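Local coordinates for protein 2-oxoadipate dioxygenase/decarboxylase (Pseudomonas putida, PDB 6W1G) that uses iron(II) and molecular oxygen to decarboxylate and hydroxylate 2-oxoadipate, giving D-2-hydroxyglutarate in D-lysine catabolism, at residues Y98-S102 with N425-F429. Residues are numbered along the deposited sequence; the frame is centred on the assembly and turned at random. Where two conformers were deposited one is given.
Sequences YYDLS and NREAF
Tyr-98 lays its ring against one turn of the helix that holds Asn-425, Arg-426 and Phe-429. CA of Arg-426 sits over one face of the ring in a CH-pi contact, 3.9 Å from the Tyr-98 ring centroid. CE1 of Tyr-98 meets CB of Phe-429 at 3.5 Å. The two aromatic rings meet obliquely, with planes at 52°. The Arg-426 chain bends at chi3 (-61°), which brings one face of its guanidinium over CB of Tyr-98, with CZ 3.8 Å from that carbon. The long side chain thus runs back along the tyrosine in the opposite direction. The Tyr-98 hydroxyl touches CB of Asn-425, but it is hydrogen-bonded to ND1 of His-109 on the neighbouring strand.

One direct hydrogen bond joins the segments. ND2 of Asn-425 donates to OD2 of Asp-100 at 2.9 Å. It is nearly straight (170°) and reaches the syn side of the oxygen, somewhat out of the carboxylate plane. The carboxylate and amide planes are almost perpendicular. The contact packs helix 424-433 across one face of the mixed five-stranded sheet, over 94-100, one of its outermost strands, in a protein of the glyoxalase clan. It lies near the surface, yet the Asp-100 side chain is about 6 Å from that of Val-402, which binds 2-oxoadipate.

Behind this bond, Asp-100 closes an Asx turn. Its OD1 accepts from the backbone N of Ser-102 at 3.1 Å, from above the carboxylate plane. Replacing Asp-100 with an alanine is likely to leave ND2 of Asn-425 without its OD2 acceptor and the backbone N of Ser-102 without OD1, undoing the Asx turn. On the helix side, OD1 of Asn-425 accepts from Arg-134, which further fixes the amide's rotation. Phe-429 meets His-109 edge-to-face.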
loop_
_atom_site.group_PDB
_atom_site.type_symbol
_atom_site.label_atom_id
_atom_site.label_comp_id
_atom_site.label_asym_id
_atom_site.label_seq_id
_atom_site.Cartn_x
_atom_site.Cartn_y
_atom_site.Cartn_z
ATOM N N TYR A 98 1.674 8.630 -7.665
ATOM C CA TYR A 98 1.568 8.250 -9.066
ATOM C C TYR A 98 2.772 7.386 -9.413
ATOM O O TYR A 98 3.919 7.731 -9.119
ATOM C CB TYR A 98 1.533 9.503 -9.960
ATOM C CG TYR A 98 1.559 9.142 -11.421
ATOM C CD1 TYR A 98 0.498 8.459 -12.016
ATOM C CD2 TYR A 98 2.652 9.438 -12.212
ATOM C CE1 TYR A 98 0.516 8.084 -13.328
ATOM C CE2 TYR A 98 2.675 9.075 -13.544
ATOM C CZ TYR A 98 1.609 8.414 -14.108
ATOM O OH TYR A 98 1.687 8.078 -15.449
ATOM N N TYR A 99 2.488 6.225 -10.003
ATOM C CA TYR A 99 3.483 5.195 -10.284
ATOM C C TYR A 99 3.336 4.826 -11.749
ATOM O O TYR A 99 2.320 4.251 -12.138
ATOM C CB TYR A 99 3.261 3.953 -9.433
ATOM C CG TYR A 99 3.196 4.236 -7.940
ATOM C CD1 TYR A 99 2.007 4.686 -7.354
ATOM C CD2 TYR A 99 4.290 4.066 -7.116
ATOM C CE1 TYR A 99 1.934 4.963 -6.006
ATOM C CE2 TYR A 99 4.224 4.344 -5.778
ATOM C CZ TYR A 99 3.061 4.778 -5.224
ATOM O OH TYR A 99 3.034 5.058 -3.872
ATOM N N ASP A 100 4.310 5.167 -12.567
ATOM C CA ASP A 100 4.234 4.921 -14.004
ATOM C C ASP A 100 5.179 3.805 -14.385
ATOM O O ASP A 100 6.401 3.965 -14.318
ATOM C CB ASP A 100 4.600 6.209 -14.720
ATOM C CG ASP A 100 4.459 6.110 -16.211
ATOM O OD1 ASP A 100 3.799 5.162 -16.662
ATOM O OD2 ASP A 100 5.002 6.984 -16.895
ATOM N N LEU A 101 4.613 2.676 -14.769
ATOM C CA LEU A 101 5.424 1.552 -15.198
ATOM C C LEU A 101 5.685 1.520 -16.695
ATOM O O LEU A 101 6.344 0.584 -17.165
ATOM C CB LEU A 101 4.788 0.237 -14.763
ATOM C CG LEU A 101 5.024 -0.153 -13.311
ATOM C CD1 LEU A 101 4.007 -1.174 -12.866
ATOM C CD2 LEU A 101 6.449 -0.685 -13.128
ATOM N N SER A 102 5.184 2.493 -17.464
ATOM C CA SER A 102 5.498 2.529 -18.891
ATOM C C SER A 102 7.002 2.484 -19.131
ATOM O O SER A 102 7.452 1.950 -20.151
ATOM C CB SER A 102 4.896 3.780 -19.538
ATOM O OG SER A 102 3.501 3.889 -19.302
ATOM N N ASN A 425 2.336 11.709 -18.883
ATOM C CA ASN A 425 1.680 10.504 -18.374
ATOM C C ASN A 425 0.873 10.792 -17.113
ATOM O O ASN A 425 -0.278 10.356 -17.008
ATOM C CB ASN A 425 2.677 9.360 -18.192
ATOM C CG ASN A 425 3.238 8.859 -19.542
ATOM O OD1 ASN A 425 2.761 9.241 -20.606
ATOM N ND2 ASN A 425 4.228 7.989 -19.487
ATOM N N ARG A 426 1.440 11.537 -16.157
ATOM C CA ARG A 426 0.670 11.857 -14.951
ATOM C C ARG A 426 -0.565 12.680 -15.310
ATOM O O ARG A 426 -1.641 12.479 -14.749
ATOM C CB ARG A 426 1.543 12.591 -13.942
ATOM C CG ARG A 426 0.768 13.109 -12.733
ATOM C CD ARG A 426 1.613 13.989 -11.832
ATOM N NE ARG A 426 2.759 13.280 -11.277
ATOM C CZ ARG A 426 2.946 13.047 -9.981
ATOM N NH1 ARG A 426 2.069 13.482 -9.083
ATOM N NH2 ARG A 426 4.022 12.385 -9.591
ATOM N N GLU A 427 -0.419 13.630 -16.232
ATOM C CA GLU A 427 -1.567 14.436 -16.632
ATOM C C GLU A 427 -2.652 13.573 -17.267
ATOM O O GLU A 427 -3.837 13.780 -17.004
ATOM C CB GLU A 427 -1.110 15.539 -17.587
ATOM C CG GLU A 427 -0.234 16.595 -16.928
ATOM C CD GLU A 427 0.442 17.541 -17.921
ATOM O OE1 GLU A 427 0.167 17.479 -19.139
ATOM O OE2 GLU A 427 1.269 18.358 -17.483
ATOM N N ALA A 428 -2.259 12.608 -18.106
ATOM C CA ALA A 428 -3.227 11.687 -18.685
ATOM C C ALA A 428 -3.893 10.862 -17.597
ATOM O O ALA A 428 -5.104 10.625 -17.651
ATOM C CB ALA A 428 -2.557 10.756 -19.699
ATOM N N PHE A 429 -3.115 10.395 -16.611
ATOM C CA PHE A 429 -3.696 9.628 -15.529
ATOM C C PHE A 429 -4.722 10.467 -14.781
ATOM O O PHE A 429 -5.810 9.993 -14.451
ATOM C CB PHE A 429 -2.598 9.165 -14.580
ATOM C CG PHE A 429 -3.102 8.211 -13.520
ATOM C CD1 PHE A 429 -3.243 6.864 -13.780
ATOM C CD2 PHE A 429 -3.474 8.687 -12.277
ATOM C CE1 PHE A 429 -3.733 5.975 -12.826
ATOM C CE2 PHE A 429 -3.964 7.811 -11.312
ATOM C CZ PHE A 429 -4.077 6.453 -11.582
#